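Local coordinates for protein DELTA1-pyrroline-2-carboxylate reductase (Thermococcus litoralis DSM 5473, PDB 6T3E) that reduces delta1-pyrroline-2-carboxylate to L-proline with NADH as hydride donor, a reaction that belongs to L-hydroxyproline metabolism, at residues R48-L53 / E297-V302; S80-S85 / L323-A328. All coordinates share one frame; numbering follows the deposited sequence.

Interaction 1 (R48-L53 / E297-V302)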
# COMPACT_ATOMS: atom_id res chain seq x y z
N ARG B 48 23.02 3.92 2.48
CA ARG B 48 22.66 5.33 2.55
C ARG B 48 21.21 5.52 2.97
O ARG B 48 20.87 6.49 3.68
CB ARG B 48 22.93 6.01 1.20
CG ARG B 48 22.57 7.49 1.19
CD ARG B 48 21.80 7.95 -0.07
NE ARG B 48 21.81 9.41 -0.23
CZ ARG B 48 21.25 10.28 0.61
NH1 ARG B 48 20.60 9.86 1.69
NH2 ARG B 48 21.33 11.59 0.36
N ALA B 49 20.34 4.60 2.55
CA ALA B 49 18.93 4.68 2.91
C ALA B 49 18.74 4.56 4.42
O ALA B 49 17.87 5.23 5.00
CB ALA B 49 18.14 3.59 2.19
N PHE B 50 19.52 3.69 5.06
CA PHE B 50 19.45 3.55 6.51
C PHE B 50 20.08 4.73 7.23
O PHE B 50 19.59 5.14 8.29
CB PHE B 50 20.11 2.24 6.94
CG PHE B 50 19.21 1.05 6.82
CD1 PHE B 50 18.25 0.79 7.79
CD2 PHE B 50 19.29 0.20 5.73
CE1 PHE B 50 17.41 -0.28 7.69
CE2 PHE B 50 18.45 -0.89 5.61
CZ PHE B 50 17.51 -1.14 6.59
N LEU B 51 21.15 5.30 6.67
CA LEU B 51 21.68 6.53 7.23
C LEU B 51 20.67 7.66 7.11
O LEU B 51 20.50 8.45 8.05
CB LEU B 51 22.99 6.91 6.54
CG LEU B 51 23.63 8.23 6.98
CD1 LEU B 51 23.93 8.23 8.48
CD2 LEU B 51 24.89 8.50 6.17
N GLU B 52 19.98 7.74 5.97
CA GLU B 52 18.93 8.73 5.82
C GLU B 52 17.79 8.48 6.81
O GLU B 52 17.21 9.44 7.34
CB GLU B 52 18.43 8.73 4.36
CG GLU B 52 17.16 9.54 4.10
CD GLU B 52 16.91 9.86 2.62
OE1 GLU B 52 17.77 9.56 1.77
OE2 GLU B 52 15.83 10.41 2.31
N LEU B 53 17.49 7.21 7.10
CA LEU B 53 16.46 6.88 8.07
C LEU B 53 16.85 7.29 9.49
O LEU B 53 16.00 7.72 10.28
CB LEU B 53 16.16 5.38 8.01
CG LEU B 53 15.64 4.72 9.28
CD1 LEU B 53 14.18 5.11 9.52
CD2 LEU B 53 15.80 3.21 9.18
N GLU B 297 19.34 -1.44 16.16
CA GLU B 297 18.81 -1.45 14.81
C GLU B 297 19.94 -1.18 13.83
O GLU B 297 20.92 -0.50 14.14
CB GLU B 297 17.73 -0.38 14.64
CG GLU B 297 16.51 -0.57 15.52
CD GLU B 297 15.40 0.40 15.16
OE1 GLU B 297 14.48 0.02 14.40
OE2 GLU B 297 15.44 1.55 15.65
N LEU B 298 19.78 -1.69 12.61
CA LEU B 298 20.81 -1.50 11.60
C LEU B 298 21.07 -0.03 11.34
O LEU B 298 22.22 0.36 11.09
CB LEU B 298 20.42 -2.21 10.31
CG LEU B 298 21.45 -2.18 9.18
CD1 LEU B 298 22.69 -2.96 9.56
CD2 LEU B 298 20.86 -2.71 7.88
N ALA B 299 20.04 0.81 11.44
CA ALA B 299 20.24 2.24 11.20
C ALA B 299 21.18 2.84 12.23
O ALA B 299 21.96 3.75 11.90
CB ALA B 299 18.89 2.97 11.21
N GLU B 300 21.14 2.36 13.47
CA GLU B 300 22.06 2.86 14.49
C GLU B 300 23.49 2.38 14.23
O GLU B 300 24.46 3.10 14.51
CB GLU B 300 21.60 2.44 15.88
CG GLU B 300 20.11 2.46 16.05
CD GLU B 300 19.69 1.98 17.40
OE1 GLU B 300 20.03 0.85 17.75
OE2 GLU B 300 19.03 2.75 18.13
N ILE B 301 23.64 1.16 13.72
CA ILE B 301 24.97 0.64 13.41
C ILE B 301 25.60 1.39 12.24
O ILE B 301 26.79 1.72 12.26
CB ILE B 301 24.90 -0.87 13.16
CG1 ILE B 301 24.72 -1.61 14.49
CG2 ILE B 301 26.15 -1.35 12.43
CD1 ILE B 301 25.02 -3.07 14.41
N VAL B 302 24.81 1.66 11.19
CA VAL B 302 25.34 2.39 10.04
C VAL B 302 25.79 3.78 10.46
O VAL B 302 26.86 4.26 10.06
CB VAL B 302 24.29 2.45 8.90
CG1 VAL B 302 24.86 3.19 7.69
CG2 VAL B 302 23.83 1.07 8.50

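Interaction 2 (S80-S85 / L323-A328)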
# COMPACT_ATOMS: atom_id res chain seq x y z
N SER B 80 7.08 3.97 1.29
CA SER B 80 8.04 4.77 2.03
C SER B 80 8.42 6.00 1.23
O SER B 80 8.34 6.01 -0.00
CB SER B 80 9.30 3.97 2.40
OG SER B 80 10.19 3.86 1.31
N TYR B 81 8.84 7.04 1.94
CA TYR B 81 9.28 8.28 1.32
C TYR B 81 10.60 8.67 1.93
O TYR B 81 10.69 8.88 3.15
CB TYR B 81 8.23 9.38 1.50
CG TYR B 81 8.68 10.73 0.98
CD1 TYR B 81 9.41 10.84 -0.20
CD2 TYR B 81 8.39 11.89 1.68
CE1 TYR B 81 9.84 12.07 -0.67
CE2 TYR B 81 8.81 13.13 1.22
CZ TYR B 81 9.54 13.21 0.05
OH TYR B 81 9.95 14.45 -0.39
N LEU B 82 11.63 8.76 1.10
CA LEU B 82 12.94 9.25 1.54
C LEU B 82 13.10 10.64 0.96
O LEU B 82 13.27 10.80 -0.26
CB LEU B 82 14.06 8.32 1.11
CG LEU B 82 13.80 6.83 1.29
CD1 LEU B 82 15.07 6.04 1.02
CD2 LEU B 82 13.28 6.56 2.70
N GLU B 83 13.08 11.64 1.84
CA GLU B 83 12.90 13.02 1.42
C GLU B 83 14.17 13.64 0.88
O GLU B 83 14.12 14.42 -0.07
CB GLU B 83 12.34 13.84 2.59
CG GLU B 83 11.26 13.06 3.36
CD GLU B 83 10.99 13.58 4.77
OE1 GLU B 83 11.80 13.28 5.68
OE2 GLU B 83 9.95 14.25 4.96
N ASP B 84 15.33 13.26 1.42
CA ASP B 84 16.59 13.73 0.86
C ASP B 84 16.83 13.13 -0.52
O ASP B 84 17.15 13.84 -1.48
CB ASP B 84 17.75 13.38 1.80
CG ASP B 84 17.87 14.35 2.94
OD1 ASP B 84 17.27 15.45 2.86
OD2 ASP B 84 18.55 14.01 3.94
N SER B 85 16.68 11.81 -0.65
CA SER B 85 16.83 11.15 -1.94
C SER B 85 15.65 11.39 -2.86
O SER B 85 15.75 11.10 -4.06
CB SER B 85 17.06 9.65 -1.73
OG SER B 85 18.39 9.39 -1.33
N LEU B 323 12.47 -3.90 4.88
CA LEU B 323 12.03 -2.55 5.20
C LEU B 323 11.84 -1.78 3.89
O LEU B 323 12.65 -1.91 2.97
CB LEU B 323 13.03 -1.84 6.12
CG LEU B 323 12.51 -0.60 6.84
CD1 LEU B 323 11.29 -0.90 7.71
CD2 LEU B 323 13.62 0.05 7.66
N ALA B 324 10.78 -0.97 3.83
CA ALA B 324 10.39 -0.35 2.57
C ALA B 324 11.44 0.62 2.02
O ALA B 324 11.44 0.88 0.81
CB ALA B 324 9.05 0.37 2.72
N ILE B 325 12.31 1.16 2.87
CA ILE B 325 13.30 2.12 2.38
C ILE B 325 14.26 1.45 1.41
O ILE B 325 14.81 2.11 0.52
CB ILE B 325 14.08 2.78 3.53
CG1 ILE B 325 14.90 1.75 4.31
CG2 ILE B 325 13.16 3.53 4.43
CD1 ILE B 325 15.92 2.38 5.23
N GLU B 326 14.52 0.15 1.59
CA GLU B 326 15.42 -0.54 0.68
C GLU B 326 14.83 -0.65 -0.72
O GLU B 326 15.56 -0.56 -1.71
CB GLU B 326 15.75 -1.92 1.25
CG GLU B 326 15.85 -1.93 2.78
CD GLU B 326 15.89 -3.32 3.38
OE1 GLU B 326 15.29 -4.26 2.83
OE2 GLU B 326 16.56 -3.47 4.43
N ASP B 327 13.50 -0.78 -0.82
CA ASP B 327 12.89 -0.78 -2.14
C ASP B 327 12.95 0.61 -2.77
O ASP B 327 13.28 0.74 -3.95
CB ASP B 327 11.45 -1.28 -2.05
CG ASP B 327 11.33 -2.58 -1.27
OD1 ASP B 327 11.96 -3.58 -1.67
OD2 ASP B 327 10.61 -2.58 -0.24
N ALA B 328 12.68 1.66 -1.98
CA ALA B 328 12.65 3.00 -2.57
C ALA B 328 14.04 3.42 -3.04
O ALA B 328 14.18 3.99 -4.13
CB ALA B 328 12.08 4.01 -1.58

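Interaction 1 (R48-L53 / E297-V302)
Glu52 OE1 is gripped twice, by a salt bridge of 2.8 Å to Arg48 NH1 one turn earlier and by a hydrogen bond to OG of Ser85, on a face of helix 39-54 turned from the one where Phe50 meets Leu298. On that second face the helix runs almost at right angles (98°) over helix 298-303, with the short axes 8.3 Å apart. Ala299 suits so close a crossing: its methyl CB meets the carbonyl Phe50 O and, at 3.7 Å, the branch CD2 of Leu53. Beside it Phe50 carries the largest share of the contact. With CG anti to its carbonyl carbon (chi1 -83°), the ring reaches along the neighbouring helix, and Leu298 CD2 sits over the centre of one face, 3.8 Å from the Phe50 ring centroid, as a CH-pi contact. Val302 extends the seam, its CG2 lying 4.2 Å from Phe50 CB and its CG1 near Leu51 CB. The short helix is fixed at its start by half of a capping box, in which the N-cap amide Glu297 N reaches Glu300 OE1 at 2.9 Å, from above the carboxylate plane. Phe50 also packs on Ile325 and Glu326 of helix 324-341, and Leu298 on helix 128-146. Without the Phe50 ring, as with an alanine here, Leu298 CD2 would probably lose the aromatic face it rests on and a gap open where these helices converge. Since no hydrogen bond or salt bridge crosses between these segments, the contact rests on apolar burial and fit of shape, while the charged groups find their partners away from this seam.

Interaction 2 (S80-S85 / L323-A328)
This is a buried helix-on-sheet contact, in which the first turns of helix 324-341 lie across the end of strand 73-82 in the mixed sheet. The short axes come within 7.8 Å, inclined at 61°, and small residues make that closeness possible. Ser80 and Leu82, two apart on the strand, both point at the helix, whereas Tyr81 between them points away and packs on Val68 of the second subunit. Ser80 CB touches Ala324 CB at 3.6 Å, methylene against methyl. The Ser80 hydroxyl, held between backbone N and carbonyl carbon (chi1 79°), turns toward the helix: Ser80 OG gives a weak hydrogen bond of 3.3 Å to Ala324 O, a carbonyl that also receives the helical bond from Ala328 N. The methyl Ala328 CB lies against Ser80 OG at 3.5 Å. Further along, Leu82 and Ile325 cross at about a right angle, Leu82 CD2 meeting Ile325 CG2 at 3.5 Å. Beta branching suits Ile325 to two tasks, because CG2 faces Leu82 while the longer arm leads away toward helix 39-54. The same helical turn carries Asp327, which forms salt bridges with Arg134 and Lys91, and Glu326, which pairs with Arg134; both basic residues line the proline pocket. The contact thus combines an apolar interface with one weak polar link that gives a buried hydroxyl a partner, consistent with the strand seating a helix whose acidic residues help to position Arg134 and Lys91 of the proline pocket.

Along the chain the segments alternate, 48-53, 80-85, 297-302 and 323-328, so the two contacts cross along the chain, their centres about 12 Å apart and on the same side of the chain's centre. They meet directly through the Glu52 carboxylate, whose OE2 also lies at the turn after strand 73-82, near the amides of Glu83 and Asp84, and through Ile325, which packs on Ala49. Interaction 2 binds helix 324-341 to the mixed sheet; interaction 1 binds helix 39-54 to the helix following the edge strand of the eight-stranded, Rossmann-type parallel sheet. Together they link the two sheets, and the proline pocket draws residues from both parts of the fold.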